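Local coordinates for hypothetical protein (Pseudomonas putida, PDB 2HLJ), which probably acts on acyl-CoA thioesters as a hot-dog-fold enzyme, perhaps a betainyl-CoA thiolase, at residues N55-L60 / Q110-V115; L30-A35 / V92-H97. All coordinates share one frame; numbering follows the deposited sequence. Where two conformers were deposited one is given.

Interaction 1: N55-L60 / Q110-V115; sequences NSLFTL and QMLLHV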
# COMPACT_ATOMS: atom_id res chain seq x y z
N ASN A 55 9.03 -7.68 13.06
CA ASN A 55 8.36 -8.97 12.90
C ASN A 55 7.15 -9.16 13.81
O ASN A 55 6.25 -9.91 13.46
CB ASN A 55 9.34 -10.14 13.07
CG ASN A 55 10.32 -10.29 11.89
OD1 ASN A 55 9.98 -10.03 10.74
ND2 ASN A 55 11.54 -10.73 12.17
N SER A 56 7.10 -8.48 14.95
CA SER A 56 5.95 -8.61 15.88
C SER A 56 4.85 -7.60 15.59
O SER A 56 3.95 -7.43 16.42
CB SER A 56 6.41 -8.36 17.32
OG SER A 56 7.03 -7.09 17.41
N LEU A 57 4.92 -6.89 14.46
CA LEU A 57 3.86 -5.95 14.09
C LEU A 57 3.09 -6.47 12.88
O LEU A 57 3.69 -6.89 11.90
CB LEU A 57 4.45 -4.60 13.73
CG LEU A 57 5.11 -3.80 14.84
CD1 LEU A 57 5.51 -2.47 14.26
CD2 LEU A 57 4.17 -3.62 16.04
N PHE A 58 1.77 -6.43 12.94
CA PHE A 58 0.94 -6.75 11.79
C PHE A 58 0.31 -5.44 11.34
O PHE A 58 -0.32 -4.75 12.14
CB PHE A 58 -0.13 -7.77 12.20
CG PHE A 58 -1.10 -8.16 11.08
CD1 PHE A 58 -0.68 -8.98 10.02
CD2 PHE A 58 -2.42 -7.71 11.09
CE1 PHE A 58 -1.57 -9.35 9.00
CE2 PHE A 58 -3.32 -8.07 10.08
CZ PHE A 58 -2.90 -8.89 9.03
N THR A 59 0.51 -5.07 10.08
CA THR A 59 -0.12 -3.85 9.60
C THR A 59 -1.61 -4.14 9.44
O THR A 59 -1.97 -5.06 8.74
CB THR A 59 0.47 -3.38 8.29
OG1 THR A 59 1.90 -3.27 8.41
CG2 THR A 59 -0.12 -2.01 7.95
N LEU A 60 -2.45 -3.37 10.12
CA LEU A 60 -3.90 -3.54 10.08
C LEU A 60 -4.49 -2.85 8.85
O LEU A 60 -5.40 -3.38 8.22
CB LEU A 60 -4.55 -2.96 11.34
CG LEU A 60 -4.28 -3.72 12.63
CD1 LEU A 60 -4.78 -2.96 13.83
CD2 LEU A 60 -4.91 -5.09 12.53
N GLN A 110 -0.62 4.79 8.70
CA GLN A 110 -0.79 3.38 8.95
C GLN A 110 -1.12 3.11 10.37
O GLN A 110 -0.71 3.86 11.27
CB GLN A 110 0.51 2.63 8.65
CG GLN A 110 1.20 3.12 7.41
CD GLN A 110 2.21 2.15 6.91
OE1 GLN A 110 2.73 1.35 7.67
NE2 GLN A 110 2.50 2.23 5.63
N MSE A 111 -1.84 2.02 10.57
CA MSE A 111 -2.11 1.49 11.89
C MSE A 111 -1.54 0.08 11.99
O MSE A 111 -1.82 -0.76 11.15
CB MSE A 111 -3.63 1.48 12.16
CG MSE A 111 -3.99 0.97 13.54
SE MSE A 111 -3.55 2.26 14.89
CE MSE A 111 -4.87 3.62 14.45
N LEU A 112 -0.76 -0.17 13.03
CA LEU A 112 -0.04 -1.44 13.19
C LEU A 112 -0.40 -2.03 14.55
O LEU A 112 -0.63 -1.28 15.50
CB LEU A 112 1.46 -1.18 13.12
CG LEU A 112 2.00 -0.35 11.94
CD1 LEU A 112 2.98 0.63 12.40
CD2 LEU A 112 2.65 -1.30 10.92
N LEU A 113 -0.52 -3.36 14.60
CA LEU A 113 -0.88 -4.13 15.79
C LEU A 113 0.32 -4.91 16.28
O LEU A 113 0.98 -5.61 15.47
CB LEU A 113 -2.00 -5.13 15.44
CG LEU A 113 -2.46 -6.08 16.56
CD1 LEU A 113 -3.06 -5.30 17.70
CD2 LEU A 113 -3.46 -7.10 16.05
N HIS A 114 0.61 -4.80 17.58
CA HIS A 114 1.66 -5.60 18.18
C HIS A 114 1.06 -6.96 18.50
O HIS A 114 0.05 -7.06 19.19
CB HIS A 114 2.23 -4.93 19.44
CG HIS A 114 3.40 -5.64 20.06
ND1 HIS A 114 3.51 -5.84 21.41
CD2 HIS A 114 4.54 -6.16 19.52
CE1 HIS A 114 4.64 -6.48 21.68
NE2 HIS A 114 5.28 -6.68 20.55
N VAL A 115 1.69 -8.00 18.00
CA VAL A 115 1.13 -9.35 18.09
C VAL A 115 2.04 -10.25 18.91
O VAL A 115 3.24 -10.15 18.85
CB VAL A 115 0.87 -9.99 16.69
CG1 VAL A 115 -0.02 -9.11 15.87
CG2 VAL A 115 2.16 -10.24 15.94
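Leu60 lays its isobutyl group obliquely over Leu113, CG of Leu60 lying 3.9 Å from CB of Leu113, while its CD1 also reaches CG of selenomethionine Met111. The pair of strands beneath belongs to the antiparallel sheet of a hot-dog fold, with 57-66 as an outermost strand within this chain. Phe58 and Leu113 form a hydrogen-bonded pair: each N-H meets the other's carbonyl, both at 2.8 Å between N and O, and Leu60 N to Met111 O continues the pattern at 2.9 Å. An alanine in place of Leu60 would probably open a gap beside CB of Leu113 and CG of Met111, although the backbone bond to Met111 could persist. On the face turned to helix 25-43, Leu57 packs against Thr36 and Met40, a fitting place for a branched apolar chain. Thr59 and Leu112 lie side by side on this face, Thr59 CG2 4.1 Å from Leu112 CD2, while Thr59 OG1 is hydrogen-bonded to Asp25 of the second subunit and to a glycerol probably from the crystallisation liquor. OD2 of Asp46 is hydrogen-bonded to Ser56 OG and His114 NE2; Ser56 OG also bonds to Gly51 O, and His114 ND1 to Ala123 O. With OG between its backbone N and carbonyl carbon (chi1 56°), Ser56 meets the imidazole edge in plane, OG 3.4 Å from His114 CD2.

Interaction 2: L30-A35 / V92-H97; sequences LIFSYA and VYHSLH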
# COMPACT_ATOMS: atom_id res chain seq x y z
N LEU A 30 6.80 -0.75 0.11
CA LEU A 30 7.90 -1.55 0.59
C LEU A 30 8.96 -0.73 1.33
O LEU A 30 9.45 -1.13 2.41
CB LEU A 30 8.56 -2.36 -0.55
CG LEU A 30 9.64 -3.32 -0.06
CD1 LEU A 30 9.08 -4.32 0.94
CD2 LEU A 30 10.35 -4.05 -1.23
N ILE A 31 9.34 0.40 0.74
CA ILE A 31 10.31 1.32 1.36
C ILE A 31 9.77 1.79 2.70
O ILE A 31 10.47 1.78 3.70
CB ILE A 31 10.57 2.56 0.45
CG1 ILE A 31 11.29 2.14 -0.82
CG2 ILE A 31 11.29 3.67 1.21
CD1 ILE A 31 11.15 3.17 -1.92
N PHE A 32 8.49 2.16 2.76
CA PHE A 32 7.90 2.47 4.06
C PHE A 32 7.87 1.29 5.06
O PHE A 32 8.06 1.50 6.27
CB PHE A 32 6.48 3.05 3.90
CG PHE A 32 6.40 4.38 3.19
CD1 PHE A 32 7.40 5.34 3.28
CD2 PHE A 32 5.22 4.72 2.52
CE1 PHE A 32 7.26 6.57 2.66
CE2 PHE A 32 5.11 5.91 1.84
CZ PHE A 32 6.10 6.86 1.94
N SER A 33 7.68 0.05 4.59
CA SER A 33 7.69 -1.16 5.47
C SER A 33 9.05 -1.34 6.12
O SER A 33 9.15 -1.67 7.30
CB SER A 33 7.35 -2.44 4.66
OG SER A 33 6.86 -3.51 5.49
N TYR A 34 10.09 -1.17 5.33
CA TYR A 34 11.44 -1.23 5.82
C TYR A 34 11.67 -0.11 6.83
O TYR A 34 12.34 -0.32 7.81
CB TYR A 34 12.44 -1.11 4.70
CG TYR A 34 12.50 -2.27 3.73
CD1 TYR A 34 12.17 -3.57 4.11
CD2 TYR A 34 12.97 -2.07 2.44
CE1 TYR A 34 12.25 -4.63 3.20
CE2 TYR A 34 13.08 -3.12 1.55
CZ TYR A 34 12.71 -4.39 1.92
OH TYR A 34 12.82 -5.42 1.00
N ALA A 35 11.08 1.04 6.58
CA ALA A 35 11.14 2.16 7.53
C ALA A 35 10.49 1.80 8.87
O ALA A 35 11.02 2.16 9.93
CB ALA A 35 10.49 3.41 6.95
N VAL A 92 1.12 5.54 12.84
CA VAL A 92 2.32 6.13 12.26
C VAL A 92 2.09 6.79 10.90
O VAL A 92 1.12 6.50 10.22
CB VAL A 92 3.46 5.09 12.11
CG1 VAL A 92 3.77 4.48 13.47
CG2 VAL A 92 3.06 4.01 11.13
N TYR A 93 3.00 7.69 10.54
CA TYR A 93 2.90 8.44 9.30
C TYR A 93 4.28 8.48 8.71
O TYR A 93 5.20 8.92 9.39
CB TYR A 93 2.42 9.88 9.59
CG TYR A 93 2.26 10.78 8.37
CD1 TYR A 93 1.11 10.75 7.63
CD2 TYR A 93 3.23 11.70 8.01
CE1 TYR A 93 0.92 11.56 6.54
CE2 TYR A 93 3.07 12.53 6.91
CZ TYR A 93 1.89 12.45 6.17
OH TYR A 93 1.63 13.28 5.11
N HIS A 94 4.44 7.92 7.51
CA HIS A 94 5.69 7.96 6.77
C HIS A 94 5.54 8.91 5.59
O HIS A 94 4.47 8.99 4.99
CB HIS A 94 6.03 6.58 6.19
CG HIS A 94 6.31 5.51 7.20
ND1 HIS A 94 7.33 5.60 8.13
CD2 HIS A 94 5.73 4.31 7.39
CE1 HIS A 94 7.35 4.49 8.85
NE2 HIS A 94 6.42 3.68 8.39
N SER A 95 6.61 9.63 5.28
CA SER A 95 6.67 10.45 4.09
C SER A 95 7.99 10.14 3.35
O SER A 95 8.99 9.74 3.96
CB SER A 95 6.48 11.94 4.40
OG SER A 95 7.46 12.41 5.34
N LEU A 96 7.95 10.25 2.03
CA LEU A 96 9.09 9.91 1.19
C LEU A 96 9.65 11.18 0.59
O LEU A 96 8.90 12.04 0.15
CB LEU A 96 8.71 8.94 0.07
CG LEU A 96 9.87 8.30 -0.73
CD1 LEU A 96 10.69 7.31 0.08
CD2 LEU A 96 9.34 7.66 -2.00
N HIS A 97 10.98 11.26 0.55
CA HIS A 97 11.68 12.51 0.20
C HIS A 97 12.90 12.23 -0.66
O HIS A 97 13.46 11.11 -0.65
CB HIS A 97 12.17 13.22 1.48
CG HIS A 97 11.08 13.48 2.49
ND1 HIS A 97 10.53 14.72 2.69
CD2 HIS A 97 10.45 12.65 3.34
CE1 HIS A 97 9.58 14.64 3.60
NE2 HIS A 97 9.50 13.38 4.01
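Helix 30-35 and strand 92-97 run with their axes 9.3 Å apart at closest approach and their N-to-C directions 124° apart, and the CA atoms that come nearest are those of Phe32 and His94. This is the packing at the heart of the hot-dog fold, whose long helix, here 25-43, lies against the curved antiparallel sheet. Phe32 has CG anti to its carbonyl carbon (chi1 -64°), and its ring reaches the strand. CB of His94 sits over one face of that ring, 3.8 Å from its centroid, in a CH-pi contact. The two rings are nearly parallel, at 16°, but displaced, with little of one ring above the other. At the phenyl rim, Phe32 CE1 lies 3.8 Å from Leu96 CB, and the backbone N of Leu96 lies near the ring plane. Ile31 CG2 meets Leu96 CD1 at 3.9 Å, the two side chains crossing at about a right angle. Ala35 has just a methyl to offer, and the helix can thus come close to the imidazole: its CB lies 3.8 Å from His94 CE1. Both imidazole nitrogens are hydrogen-bonded, ND1 to Thr80 and NE2 to Thr36, whose hydroxyl also bonds to Phe32 O. Dispersion and CH-pi contacts therefore join helix to strand directly, while the threonines satisfy a buried histidine and probably hold its ring from turning.

The centres of the two interactions lie about 14 Å apart on the same antiparallel sheet, where strands 104-114 and 89-98 are neighbours. Along the chain the segments alternate: 30-35, 55-60, 92-97, then 110-115, so the contacts cross in sequence. Helix 25-43 is followed by strand 57-66, and the helix packs on the sheet near its middle in interaction 2, while interaction 1 joins strand 57-66 to strand 104-114. Gln110 N probably bonds to Val92 O at 2.9 Å, and Leu112 packs on Val92, connecting the two directly. Both also touch the second subunit: Asp25 of that subunit bonds to Thr59 and to Ser33, so helix and sheet both contribute to the subunit interface.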